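Local coordinates for HcgB (PDB 5D5P), which probably acts as a guanylyltransferase in biosynthesis of the FeGP cofactor of [Fe]-hydrogenase, joining a guanylyl group to the pyridinol precursor, at residues 47-52 with 136-141. Sequence-based numbering, arbitrary orientation.
Sequences EKKFKV and NPIDKT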
ATOM      1  N   GLU A  47     -13.335 -15.889  10.739  1.00 29.17           N
ATOM      2  CA  GLU A  47     -13.587 -17.067   9.931  1.00 31.95           C
ATOM      3  C   GLU A  47     -14.261 -16.658   8.624  1.00 32.21           C
ATOM      4  O   GLU A  47     -14.009 -17.240   7.581  1.00 30.81           O
ATOM      5  CB  GLU A  47     -14.444 -18.070  10.706  1.00 39.13           C
ATOM      6  CG  GLU A  47     -13.799 -18.491  12.024  1.00 49.13           C
ATOM      7  CD  GLU A  47     -13.071 -19.825  11.944  1.00 61.27           C
ATOM      8  OE1 GLU A  47     -13.245 -20.539  10.926  1.00 66.70           O
ATOM      9  OE2 GLU A  47     -12.343 -20.166  12.914  1.00 65.31           O
ATOM     10  N   LYS A  48     -15.078 -15.615   8.676  1.00 34.52           N
ATOM     11  CA  LYS A  48     -15.772 -15.143   7.484  1.00 35.29           C
ATOM     12  C   LYS A  48     -14.796 -14.565   6.449  1.00 30.72           C
ATOM     13  O   LYS A  48     -14.900 -14.889   5.260  1.00 34.08           O
ATOM     14  CB  LYS A  48     -16.840 -14.135   7.902  1.00 40.66           C
ATOM     15  CG  LYS A  48     -17.607 -13.531   6.791  1.00 50.93           C
ATOM     16  CD  LYS A  48     -18.693 -12.574   7.320  1.00 58.70           C
ATOM     17  CE  LYS A  48     -18.123 -11.244   7.774  1.00 59.55           C
ATOM     18  NZ  LYS A  48     -19.194 -10.304   8.220  1.00 63.22           N
ATOM     19  N   LYS A  49     -13.840 -13.735   6.883  1.00 25.72           N
ATOM     20  CA  LYS A  49     -12.808 -13.237   5.964  1.00 23.78           C
ATOM     21  C   LYS A  49     -11.934 -14.387   5.480  1.00 24.33           C
ATOM     22  O   LYS A  49     -11.569 -14.438   4.291  1.00 27.05           O
ATOM     23  CB  LYS A  49     -11.936 -12.172   6.633  1.00 24.43           C
ATOM     24  CG  LYS A  49     -12.734 -10.910   6.987  1.00 36.00           C
ATOM     25  CD  LYS A  49     -11.833  -9.765   7.472  1.00 40.14           C
ATOM     26  CE  LYS A  49     -12.691  -8.689   8.139  1.00 48.22           C
ATOM     27  NZ  LYS A  49     -12.204  -8.284   9.485  1.00 50.47           N
ATOM     28  N   PHE A  50     -11.588 -15.311   6.382  1.00 24.95           N
ATOM     29  CA  PHE A  50     -10.762 -16.454   5.983  1.00 23.63           C
ATOM     30  C   PHE A  50     -11.415 -17.248   4.861  1.00 25.59           C
ATOM     31  O   PHE A  50     -10.755 -17.660   3.894  1.00 29.28           O
ATOM     32  CB  PHE A  50     -10.497 -17.387   7.161  1.00 24.48           C
ATOM     33  CG  PHE A  50      -9.728 -18.616   6.787  1.00 29.14           C
ATOM     34  CD1 PHE A  50      -8.408 -18.529   6.381  1.00 28.45           C
ATOM     35  CD2 PHE A  50     -10.335 -19.857   6.809  1.00 32.60           C
ATOM     36  CE1 PHE A  50      -7.705 -19.653   6.032  1.00 30.12           C
ATOM     37  CE2 PHE A  50      -9.627 -20.987   6.448  1.00 34.23           C
ATOM     38  CZ  PHE A  50      -8.306 -20.875   6.062  1.00 31.88           C
ATOM     39  N   LYS A  51     -12.718 -17.461   4.973  1.00 28.12           N
ATOM     40  CA  LYS A  51     -13.410 -18.213   3.931  1.00 31.00           C
ATOM     41  C   LYS A  51     -13.357 -17.486   2.585  1.00 33.46           C
ATOM     42  O   LYS A  51     -13.137 -18.113   1.533  1.00 33.79           O
ATOM     43  CB  LYS A  51     -14.854 -18.481   4.323  1.00 32.83           C
ATOM     44  CG  LYS A  51     -15.636 -19.238   3.227  1.00 39.79           C
ATOM     45  CD  LYS A  51     -17.099 -19.479   3.569  1.00 48.84           C
ATOM     46  CE  LYS A  51     -17.829 -20.144   2.392  1.00 54.30           C
ATOM     47  NZ  LYS A  51     -17.016 -21.214   1.736  1.00 55.49           N
ATOM     48  N   VAL A  52     -13.583 -16.174   2.606  1.00 28.63           N
ATOM     49  CA  VAL A  52     -13.510 -15.405   1.369  1.00 31.73           C
ATOM     50  C   VAL A  52     -12.134 -15.593   0.720  1.00 29.36           C
ATOM     51  O   VAL A  52     -12.045 -15.852  -0.469  1.00 31.44           O
ATOM     52  CB  VAL A  52     -13.769 -13.884   1.607  1.00 33.26           C
ATOM     53  CG1 VAL A  52     -13.464 -13.074   0.341  1.00 34.70           C
ATOM     54  CG2 VAL A  52     -15.189 -13.655   2.064  1.00 33.72           C
ATOM     55  N   ASN A 136     -20.038  -0.897   2.660  1.00 33.92           N
ATOM     56  CA  ASN A 136     -19.939  -2.062   1.808  1.00 36.12           C
ATOM     57  C   ASN A 136     -19.797  -3.290   2.693  1.00 35.80           C
ATOM     58  O   ASN A 136     -19.119  -3.241   3.722  1.00 38.28           O
ATOM     59  CB  ASN A 136     -18.756  -1.937   0.857  1.00 36.38           C
ATOM     60  CG  ASN A 136     -18.935  -2.736  -0.398  1.00 42.63           C
ATOM     61  OD1 ASN A 136     -20.024  -2.793  -0.960  1.00 50.42           O
ATOM     62  ND2 ASN A 136     -17.873  -3.409  -0.820  1.00 47.38           N
ATOM     63  N   PRO A 137     -20.459  -4.385   2.322  1.00 33.14           N
ATOM     64  CA  PRO A 137     -20.307  -5.585   3.156  1.00 36.62           C
ATOM     65  C   PRO A 137     -18.865  -6.001   3.219  1.00 38.58           C
ATOM     66  O   PRO A 137     -18.217  -6.015   2.171  1.00 40.26           O
ATOM     67  CB  PRO A 137     -21.139  -6.634   2.430  1.00 36.60           C
ATOM     68  CG  PRO A 137     -22.159  -5.831   1.634  1.00 37.66           C
ATOM     69  CD  PRO A 137     -21.437  -4.564   1.236  1.00 35.11           C
ATOM     70  N   ILE A 138     -18.368  -6.328   4.406  1.00 35.96           N
ATOM     71  CA  ILE A 138     -16.940  -6.589   4.555  1.00 35.26           C
ATOM     72  C   ILE A 138     -16.511  -7.754   3.661  1.00 34.25           C
ATOM     73  O   ILE A 138     -15.397  -7.758   3.161  1.00 31.58           O
ATOM     74  CB  ILE A 138     -16.568  -6.870   6.027  1.00 39.41           C
ATOM     75  CG1 ILE A 138     -15.057  -6.967   6.185  1.00 37.56           C
ATOM     76  CG2 ILE A 138     -17.299  -8.109   6.539  1.00 42.43           C
ATOM     77  CD1 ILE A 138     -14.339  -5.704   5.789  1.00 41.00           C
ATOM     78  N   ASP A 139     -17.403  -8.709   3.397  1.00 38.16           N
ATOM     79  CA  ASP A 139     -16.992  -9.853   2.581  1.00 42.54           C
ATOM     80  C   ASP A 139     -16.803  -9.454   1.138  1.00 39.58           C
ATOM     81  O   ASP A 139     -15.876  -9.920   0.466  1.00 39.32           O
ATOM     82  CB  ASP A 139     -18.035 -10.972   2.602  1.00 51.63           C
ATOM     83  CG  ASP A 139     -18.106 -11.670   3.920  1.00 58.04           C
ATOM     84  OD1 ASP A 139     -17.177 -11.452   4.730  1.00 58.47           O
ATOM     85  OD2 ASP A 139     -19.074 -12.446   4.131  1.00 61.01           O
ATOM     86  N   LYS A 140     -17.627  -8.522   0.684  1.00 36.22           N
ATOM     87  CA  LYS A 140     -17.499  -8.056  -0.684  1.00 36.11           C
ATOM     88  C   LYS A 140     -16.276  -7.163  -0.786  1.00 32.87           C
ATOM     89  O   LYS A 140     -15.586  -7.171  -1.798  1.00 32.27           O
ATOM     90  CB  LYS A 140     -18.759  -7.314  -1.122  1.00 36.25           C
ATOM     91  CG  LYS A 140     -19.826  -8.260  -1.698  1.00 43.46           C
ATOM     92  CD  LYS A 140     -20.940  -7.517  -2.398  1.00 47.80           C
ATOM     93  CE  LYS A 140     -21.867  -8.478  -3.130  1.00 51.21           C
ATOM     94  NZ  LYS A 140     -22.905  -7.769  -3.932  1.00 55.56           N
ATOM     95  N   THR A 141     -15.960  -6.451   0.287  1.00 31.06           N
ATOM     96  CA  THR A 141     -14.743  -5.634   0.308  1.00 25.63           C
ATOM     97  C   THR A 141     -13.463  -6.495   0.239  1.00 28.40           C
ATOM     98  O   THR A 141     -12.574  -6.231  -0.575  1.00 26.36           O
ATOM     99  CB  THR A 141     -14.707  -4.735   1.550  1.00 30.41           C
ATOM    100  OG1 THR A 141     -15.838  -3.848   1.524  1.00 31.51           O
ATOM    101  CG2 THR A 141     -13.400  -3.928   1.593  1.00 34.14           C
TER
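The side chains of K48 and D139 cross at about a right angle, and the methylenes of K48, not its ammonium group, meet the two carboxylate oxygens. CG of K48 lies 3.0 Å from OD1 of D139, and OD2 of D139 comes within 3.2 Å of CD of K48. K48 sets out toward the other helix, and chi1 (178°) puts CG anti to the backbone N, where it meets the carboxylate of D139; a bend at chi3 (77°) then carries CE over to I138. There the chain slants past the isoleucine, and NZ of K48 ends 3.4 Å from CG2 of I138. The ammonium remains 4.2 Å from OD1 of D139, beyond a salt bridge, although the opposite charges probably still attract. OD1 of D139 is buried by this contact without a hydrogen-bonding partner in the model. An acid suits the first turn of helix 138-151, whose N-terminus probably eases its charge.

I138 also receives K49, whose CE meets CG1 of I138 at 3.5 Å, the two side chains crossing at about a right angle. A lysine suits this partly exposed place because its long aliphatic part can pack on the branched isoleucine, which offers only carbon, while its charge is carried at the tip. One turn on from K48, V52 turns its short branched side chain toward the partner helix and sets CG2 3.9 Å from CB of D139, a methyl suited to meeting carbon; it also touches V142 and E143, continuing the contact along helix 138-151. On the other helix, I138 reaches R101 of strand 97-103.

Among CA atoms, those of K49 and D139 come nearest, 6.4 Å apart. P137 holds the N-cap position of helix 138-151, so the contact joins the first turn of that helix to the start of helix 47-57: surface helix-helix packing within the mixed alpha/beta fold of a Maf-clan protein.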